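Local coordinates for protein lactaldehyde dehydrogenase (Methanocaldococcus jannaschii, PDB 3PQA) that oxidises lactaldehyde to lactate with NAD, a step in the biosynthesis of coenzyme F420, at residues 106-111 against 445-450; 294-299 against 339-344. All coordinates share one frame; numbering follows the deposited sequence. Where two conformers were deposited one is given.

How the interactions relate
Interaction 1 and interaction 2 belong to different regions of the aldehyde dehydrogenase fold. Their centres are about 42 Å apart, and their nearest atoms about 27 Å. They lie on opposite sides of the chain's centre and do not touch. Along the chain, interaction 2 is nested inside the loop closed by interaction 1. Interaction 1 joins two helices at a subunit interface. It is also the one near the probable active site: the side chain of V447 is about 12 Å from that of E241, probably catalytic, as in related enzymes. Interaction 2 is helix-on-strand packing remote from the catalytic and NAD-binding residues, and no other subunit touches it.

Interaction 1. Residues 106-111 against 445-450; sequences AFYVKE and EGVKYA
K448 crosses obliquely over one face of the Y108 ring, with CB making a CH-pi contact between two helices of the aldehyde dehydrogenase fold. Y108 is in the last turn of helix 88-111. K448 is in the first turn of helix 447-453, which has G446 at its N-cap position. The Y108 side chain starts out toward that helix, and its chi1 of -84° carries the ring alongside K448. The CB of K448 stands 4.0 Å from the centroid of the Y108 ring, 15° off the ring normal. CG follows above the rim near CE1, and CD passes beyond the edge, 3.6 Å from Y108 OH. This path depends on an extended lysine. CG lies anti to the backbone N (chi1 -174°), and the later torsions are also close to 180°. V447 adds a looser apolar contact: its CG1 approaches Y108 CD2 obliquely, at 4.4 Å.

The polar ends of the two side chains meet through one water. Y108 OH also hydrogen-bonds E111 OE1 of the second subunit. E111 of this chain returns the bond to Y108 of that subunit, so the Y108-E111 hydrogen bond occurs twice across the interface, once in each direction. R113 of the second subunit packs on both Y108 and K448. Just before the other helix, the backbone N of E445 makes a weak hydrogen bond to E241, a probable catalytic residue. Replacing Y108 with an alanine would probably strip the lysine chain of the ring beneath it and leave E111 of the second subunit without its hydroxyl partner.

The bridging water sits in the plane of the Y108 ring, at its edge. It donates to Y108 OH at 2.7 Å and accepts from K448 NZ at 2.8 Å.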
ATOM      1  N   ALA B 106       3.517  13.292  13.667  1.00 10.38           N
ATOM      2  CA  ALA B 106       4.787  13.847  13.159  1.00 11.09           C
ATOM      3  C   ALA B 106       5.434  12.927  12.116  1.00 11.31           C
ATOM      4  O   ALA B 106       5.842  13.386  11.033  1.00 12.03           O
ATOM      5  CB  ALA B 106       5.751  14.121  14.306  1.00 11.80           C
ATOM      6  N   PHE B 107       5.515  11.637  12.429  1.00 11.97           N
ATOM      7  CA  PHE B 107       6.146  10.759  11.464  0.50 12.79           C
ATOM      8  C   PHE B 107       5.298  10.543  10.217  1.00 11.45           C
ATOM      9  O   PHE B 107       5.866  10.518   9.120  1.00 11.30           O
ATOM     10  CB  PHE B 107       6.700   9.489  12.101  0.50 16.18           C
ATOM     11  CG  PHE B 107       7.992   9.723  12.837  0.50 17.55           C
ATOM     12  CD1 PHE B 107       9.207   9.445  12.242  0.50 16.52           C
ATOM     13  CD2 PHE B 107       7.989  10.274  14.108  0.50 16.51           C
ATOM     14  CE1 PHE B 107      10.396   9.675  12.914  0.50 17.64           C
ATOM     15  CE2 PHE B 107       9.174  10.513  14.781  0.50 17.63           C
ATOM     16  CZ  PHE B 107      10.376  10.212  14.182  0.50 16.61           C
ATOM     17  N   TYR B 108       3.976  10.496  10.348  1.00 10.15           N
ATOM     18  CA  TYR B 108       3.127  10.416   9.157  1.00  9.62           C
ATOM     19  C   TYR B 108       3.104  11.679   8.268  1.00  9.14           C
ATOM     20  O   TYR B 108       2.860  11.575   7.056  1.00  8.95           O
ATOM     21  CB  TYR B 108       1.728   9.890   9.495  1.00 11.62           C
ATOM     22  CG  TYR B 108       1.706   8.371   9.540  1.00 12.31           C
ATOM     23  CD1 TYR B 108       1.904   7.617   8.370  1.00 11.80           C
ATOM     24  CD2 TYR B 108       1.508   7.690  10.742  1.00 11.87           C
ATOM     25  CE1 TYR B 108       1.899   6.208   8.397  1.00 12.46           C
ATOM     26  CE2 TYR B 108       1.502   6.280  10.788  1.00 12.51           C
ATOM     27  CZ  TYR B 108       1.696   5.556   9.599  1.00 11.96           C
ATOM     28  OH  TYR B 108       1.692   4.184   9.647  1.00 12.73           O
ATOM     29  N   VAL B 109       3.397  12.854   8.829  1.00  9.67           N
ATOM     30  CA  VAL B 109       3.539  14.035   7.960  1.00 10.33           C
ATOM     31  C   VAL B 109       4.669  13.788   6.960  1.00 10.94           C
ATOM     32  O   VAL B 109       4.596  14.179   5.792  1.00 10.48           O
ATOM     33  CB  VAL B 109       3.839  15.364   8.719  1.00 12.53           C
ATOM     34  CG1 VAL B 109       3.917  16.520   7.705  1.00 15.57           C
ATOM     35  CG2 VAL B 109       2.776  15.665   9.696  1.00 15.42           C
ATOM     36  N   LYS B 110       5.699  13.099   7.439  1.00 12.20           N
ATOM     37  CA  LYS B 110       6.870  12.813   6.628  1.00 13.86           C
ATOM     38  C   LYS B 110       6.715  11.566   5.763  1.00 12.68           C
ATOM     39  O   LYS B 110       7.260  11.520   4.664  1.00 13.12           O
ATOM     40  CB  LYS B 110       8.119  12.695   7.504  1.00 17.80           C
ATOM     41  CG  LYS B 110       8.592  14.042   8.034  1.00 19.53           C
ATOM     42  CD  LYS B 110       9.943  13.958   8.695  1.00 19.08           C
ATOM     43  CE  LYS B 110      10.382  15.345   9.144  1.00 20.02           C
ATOM     44  NZ  LYS B 110      11.850  15.533   9.096  1.00 19.65           N
ATOM     45  N   GLU B 111       5.963  10.582   6.250  1.00 11.75           N
ATOM     46  CA  GLU B 111       5.923   9.264   5.615  1.00 12.44           C
ATOM     47  C   GLU B 111       4.674   8.887   4.840  1.00 13.54           C
ATOM     48  O   GLU B 111       4.709   7.904   4.104  1.00 13.44           O
ATOM     49  CB  GLU B 111       6.200   8.166   6.653  1.00 13.26           C
ATOM     50  CG  GLU B 111       7.607   8.218   7.241  1.00 13.88           C
ATOM     51  CD  GLU B 111       8.682   8.110   6.172  1.00 13.51           C
ATOM     52  OE1 GLU B 111       8.656   7.124   5.415  1.00 13.93           O
ATOM     53  OE2 GLU B 111       9.539   9.006   6.086  1.00 13.87           O
ATOM     54  N   GLU B 445     -10.564   6.204  13.348  1.00 12.12           N
ATOM     55  CA  GLU B 445      -9.483   6.957  13.959  1.00 12.27           C
ATOM     56  C   GLU B 445      -8.233   6.081  14.173  1.00 11.37           C
ATOM     57  O   GLU B 445      -8.176   4.926  13.729  1.00 11.66           O
ATOM     58  CB  GLU B 445      -9.948   7.679  15.242  1.00 14.08           C
ATOM     59  CG  GLU B 445     -10.889   8.861  14.968  1.00 16.86           C
ATOM     60  CD  GLU B 445     -11.025   9.839  16.151  1.00 14.64           C
ATOM     61  OE1 GLU B 445     -10.541   9.556  17.269  1.00 17.18           O
ATOM     62  OE2 GLU B 445     -11.665  10.891  15.965  1.00 17.09           O
ATOM     63  N   GLY B 446      -7.226   6.635  14.834  1.00 10.39           N
ATOM     64  CA  GLY B 446      -5.856   6.142  14.621  1.00  9.48           C
ATOM     65  C   GLY B 446      -5.280   7.164  13.650  1.00  8.91           C
ATOM     66  O   GLY B 446      -5.883   7.433  12.614  1.00  9.84           O
ATOM     67  N   VAL B 447      -4.124   7.733  13.993  1.00  8.79           N
ATOM     68  CA  VAL B 447      -3.546   8.891  13.277  1.00  9.52           C
ATOM     69  C   VAL B 447      -3.568   8.752  11.758  1.00  8.79           C
ATOM     70  O   VAL B 447      -4.078   9.633  11.051  1.00  9.69           O
ATOM     71  CB  VAL B 447      -2.135   9.246  13.844  1.00 11.37           C
ATOM     72  CG1 VAL B 447      -1.357  10.193  12.940  1.00 13.16           C
ATOM     73  CG2 VAL B 447      -2.307   9.847  15.255  1.00 13.17           C
ATOM     74  N   LYS B 448      -3.076   7.627  11.249  1.00  9.34           N
ATOM     75  CA  LYS B 448      -2.956   7.443   9.804  1.00 10.98           C
ATOM     76  C   LYS B 448      -4.334   7.481   9.130  1.00 10.29           C
ATOM     77  O   LYS B 448      -4.495   8.059   8.048  1.00 10.91           O
ATOM     78  CB  LYS B 448      -2.251   6.115   9.516  1.00 13.42           C
ATOM     79  CG  LYS B 448      -1.935   5.893   8.053  1.00 14.36           C
ATOM     80  CD  LYS B 448      -1.435   4.481   7.828  1.00 14.20           C
ATOM     81  CE  LYS B 448      -1.062   4.314   6.351  1.00 14.62           C
ATOM     82  NZ  LYS B 448      -0.591   2.952   6.008  1.00 14.52           N
ATOM     83  N   TYR B 449      -5.315   6.894   9.813  1.00  9.68           N
ATOM     84  CA  TYR B 449      -6.671   6.776   9.293  1.00  9.37           C
ATOM     85  C   TYR B 449      -7.411   8.097   9.390  1.00  8.78           C
ATOM     86  O   TYR B 449      -8.101   8.471   8.449  1.00  9.54           O
ATOM     87  CB  TYR B 449      -7.412   5.642  10.024  1.00 10.83           C
ATOM     88  CG  TYR B 449      -6.568   4.382   9.937  1.00 11.50           C
ATOM     89  CD1 TYR B 449      -6.581   3.610   8.785  1.00 11.06           C
ATOM     90  CD2 TYR B 449      -5.693   4.024  10.973  1.00 11.01           C
ATOM     91  CE1 TYR B 449      -5.767   2.473   8.679  1.00 11.63           C
ATOM     92  CE2 TYR B 449      -4.879   2.891  10.872  1.00 11.60           C
ATOM     93  CZ  TYR B 449      -4.929   2.136   9.722  1.00 11.14           C
ATOM     94  OH  TYR B 449      -4.113   1.037   9.613  1.00 11.70           O
ATOM     95  N   ALA B 450      -7.230   8.810  10.507  1.00  8.94           N
ATOM     96  CA  ALA B 450      -7.846  10.133  10.663  1.00  9.30           C
ATOM     97  C   ALA B 450      -7.284  11.115   9.629  1.00  8.69           C
ATOM     98  O   ALA B 450      -8.026  11.951   9.090  1.00  9.79           O
ATOM     99  CB  ALA B 450      -7.627  10.658  12.070  1.00  9.96           C
TER
HETATM  100  O   HOH W   1       1.631   2.444   7.599  1.00 21.10           O

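Interaction 2. Residues 294-299 against 339-344; sequences MFVNKA and KLLLGG
V296 of helix 288-300 packs against two successive leucines of strand 339-342. Its two methyl groups divide the work. CG2 meets L341 CB at 4.1 Å, while CG1 faces L342 CB at 4.3 Å. The valine rotamer, with CG1 anti to the backbone N (chi1 168°) and CG2 anti to the carbonyl carbon, brings CG1 to L342 and CG2 to L341. V296 and L341 cross at about a right angle. One helical turn on, A299 supplies the tightest touch, with its CB 3.7 Å from L342 CD2. That leucine methyl is also 4.2 Å from V296 O, so it lies against the helix backbone as well. The side chains meet by van der Waals packing alone.

Two adjacent strand residues would normally point to opposite faces. Here a classic beta bulge lets both L341 and L342 point at the helix. Both face I355 of strand 350-357, and the backbone of each hydrogen-bonds to it. L341 has the near-helical backbone angles expected at the first position of such a bulge. The strand ends at L342, and G343 and G344 follow in a loop, both with positive phi. The backbone N of G344 is held by the hydroxyl of T354.

I355 also touches F295 and A299, so helix and bulge share it. L341 also touches I292 of helix 288-300. The axes of the two short segments approach to 9.1 Å at an angle of 50°. Helix 288-300 packs in addition on helix 256-268, through M294, F295 and K298. Strand 339-342 pairs antiparallel with strand 350-357 in the mixed sheet that includes strands 278-284 and 373-379.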
ATOM      1  N   MET B 294     -15.621 -16.551  40.173  1.00 19.47           N
ATOM      2  CA  MET B 294     -14.279 -15.994  40.000  1.00 19.55           C
ATOM      3  C   MET B 294     -14.344 -14.481  39.718  1.00 17.85           C
ATOM      4  O   MET B 294     -13.568 -13.702  40.270  1.00 17.18           O
ATOM      5  CB  MET B 294     -13.508 -16.719  38.877  1.00 21.87           C
ATOM      6  CG  MET B 294     -13.237 -18.223  39.109  1.00 23.15           C
ATOM      7  SD  MET B 294     -12.731 -19.141  37.611  1.00 22.30           S
ATOM      8  CE  MET B 294     -11.134 -18.423  37.321  1.00 23.26           C
ATOM      9  N   PHE B 295     -15.290 -14.076  38.872  1.00 16.36           N
ATOM     10  CA  PHE B 295     -15.423 -12.686  38.439  1.00 15.89           C
ATOM     11  C   PHE B 295     -15.886 -11.768  39.578  1.00 15.54           C
ATOM     12  O   PHE B 295     -15.297 -10.721  39.809  1.00 16.21           O
ATOM     13  CB  PHE B 295     -16.367 -12.625  37.239  1.00 16.60           C
ATOM     14  CG  PHE B 295     -16.485 -11.260  36.611  1.00 17.05           C
ATOM     15  CD1 PHE B 295     -15.416 -10.697  35.912  1.00 16.68           C
ATOM     16  CD2 PHE B 295     -17.678 -10.561  36.697  1.00 16.71           C
ATOM     17  CE1 PHE B 295     -15.543  -9.440  35.318  1.00 17.07           C
ATOM     18  CE2 PHE B 295     -17.826  -9.311  36.108  1.00 17.09           C
ATOM     19  CZ  PHE B 295     -16.753  -8.743  35.419  1.00 16.65           C
ATOM     20  N   VAL B 296     -16.920 -12.187  40.306  1.00 15.66           N
ATOM     21  CA  VAL B 296     -17.389 -11.438  41.479  1.00 16.53           C
ATOM     22  C   VAL B 296     -16.272 -11.297  42.531  1.00 16.56           C
ATOM     23  O   VAL B 296     -16.036 -10.205  43.052  1.00 16.39           O
ATOM     24  CB  VAL B 296     -18.653 -12.097  42.088  1.00 17.34           C
ATOM     25  CG1 VAL B 296     -18.978 -11.505  43.452  1.00 17.74           C
ATOM     26  CG2 VAL B 296     -19.849 -11.955  41.139  1.00 17.65           C
ATOM     27  N   ASN B 297     -15.559 -12.393  42.803  1.00 17.16           N
ATOM     28  CA  ASN B 297     -14.480 -12.394  43.803  1.00 18.68           C
ATOM     29  C   ASN B 297     -13.358 -11.402  43.512  1.00 18.53           C
ATOM     30  O   ASN B 297     -12.844 -10.767  44.427  1.00 18.38           O
ATOM     31  CB  ASN B 297     -13.898 -13.798  44.000  1.00 20.41           C
ATOM     32  CG  ASN B 297     -14.777 -14.671  44.860  1.00 20.08           C
ATOM     33  OD1 ASN B 297     -15.778 -14.209  45.410  1.00 20.72           O
ATOM     34  ND2 ASN B 297     -14.415 -15.945  44.980  1.00 20.78           N
ATOM     35  N   LYS B 298     -12.992 -11.276  42.237  1.00 19.55           N
ATOM     36  CA  LYS B 298     -11.960 -10.336  41.819  1.00 21.32           C
ATOM     37  C   LYS B 298     -12.495  -8.906  41.842  1.00 20.49           C
ATOM     38  O   LYS B 298     -11.763  -7.972  42.163  1.00 20.64           O
ATOM     39  CB  LYS B 298     -11.408 -10.702  40.430  1.00 24.24           C
ATOM     40  CG  LYS B 298     -10.702 -12.075  40.333  1.00 25.42           C
ATOM     41  CD  LYS B 298      -9.317 -12.108  40.983  1.00 25.24           C
ATOM     42  CE  LYS B 298      -8.414 -13.122  40.266  1.00 25.53           C
ATOM     43  NZ  LYS B 298      -6.951 -12.830  40.443  1.00 25.72           N
ATOM     44  N   ALA B 299     -13.774  -8.738  41.521  1.00 19.50           N
ATOM     45  CA  ALA B 299     -14.392  -7.412  41.526  1.00 19.80           C
ATOM     46  C   ALA B 299     -14.574  -6.867  42.944  1.00 20.58           C
ATOM     47  O   ALA B 299     -14.515  -5.653  43.158  1.00 20.33           O
ATOM     48  CB  ALA B 299     -15.726  -7.443  40.801  1.00 19.58           C
ATOM     49  N   LYS B 339     -30.718 -10.643  38.803  1.00 24.46           N
ATOM     50  CA  LYS B 339     -30.224 -11.053  40.101  1.00 24.78           C
ATOM     51  C   LYS B 339     -28.959 -10.275  40.444  1.00 24.01           C
ATOM     52  O   LYS B 339     -27.949 -10.383  39.743  1.00 23.42           O
ATOM     53  CB  LYS B 339     -29.956 -12.563  40.106  1.00 25.89           C
ATOM     54  CG  LYS B 339     -29.448 -13.124  41.434  1.00 27.19           C
ATOM     55  CD  LYS B 339     -29.090 -14.593  41.296  1.00 26.42           C
ATOM     56  CE  LYS B 339     -28.458 -15.148  42.569  1.00 27.37           C
ATOM     57  NZ  LYS B 339     -27.406 -16.152  42.200  1.00 26.73           N
ATOM     58  N   LEU B 340     -29.024  -9.489  41.517  1.00 23.06           N
ATOM     59  CA  LEU B 340     -27.880  -8.694  41.958  1.00 22.50           C
ATOM     60  C   LEU B 340     -26.858  -9.584  42.650  1.00 22.66           C
ATOM     61  O   LEU B 340     -27.177 -10.264  43.628  1.00 22.81           O
ATOM     62  CB  LEU B 340     -28.319  -7.533  42.867  1.00 22.13           C
ATOM     63  CG  LEU B 340     -27.236  -6.544  43.320  1.00 21.98           C
ATOM     64  CD1 LEU B 340     -26.666  -5.739  42.141  1.00 22.08           C
ATOM     65  CD2 LEU B 340     -27.757  -5.590  44.400  1.00 22.06           C
ATOM     66  N   LEU B 341     -25.634  -9.581  42.130  1.00 21.87           N
ATOM     67  CA  LEU B 341     -24.556 -10.411  42.654  1.00 21.39           C
ATOM     68  C   LEU B 341     -23.508  -9.629  43.439  1.00 20.82           C
ATOM     69  O   LEU B 341     -22.843 -10.185  44.311  1.00 21.04           O
ATOM     70  CB  LEU B 341     -23.879 -11.178  41.518  1.00 21.88           C
ATOM     71  CG  LEU B 341     -24.791 -12.038  40.642  1.00 20.70           C
ATOM     72  CD1 LEU B 341     -23.968 -12.728  39.578  1.00 21.91           C
ATOM     73  CD2 LEU B 341     -25.580 -13.059  41.468  1.00 21.97           C
ATOM     74  N   LEU B 342     -23.353  -8.348  43.110  1.00 19.99           N
ATOM     75  CA  LEU B 342     -22.389  -7.477  43.774  1.00 20.30           C
ATOM     76  C   LEU B 342     -22.779  -6.022  43.565  1.00 21.75           C
ATOM     77  O   LEU B 342     -23.281  -5.662  42.503  1.00 20.81           O
ATOM     78  CB  LEU B 342     -20.973  -7.696  43.217  1.00 19.62           C
ATOM     79  CG  LEU B 342     -19.854  -6.858  43.845  1.00 19.72           C
ATOM     80  CD1 LEU B 342     -19.553  -7.343  45.269  1.00 19.58           C
ATOM     81  CD2 LEU B 342     -18.597  -6.857  42.999  1.00 19.54           C
ATOM     82  N   GLY B 343     -22.538  -5.198  44.583  1.00 24.18           N
ATOM     83  CA  GLY B 343     -22.622  -3.747  44.442  1.00 26.45           C
ATOM     84  C   GLY B 343     -24.038  -3.230  44.431  1.00 28.75           C
ATOM     85  O   GLY B 343     -24.826  -3.535  45.330  1.00 29.01           O
ATOM     86  N   GLY B 344     -24.363  -2.452  43.404  1.00 30.09           N
ATOM     87  CA  GLY B 344     -25.672  -1.822  43.278  1.00 31.53           C
ATOM     88  C   GLY B 344     -25.841  -0.693  44.277  1.00 32.61           C
ATOM     89  O   GLY B 344     -26.962  -0.385  44.686  1.00 32.97           O
TER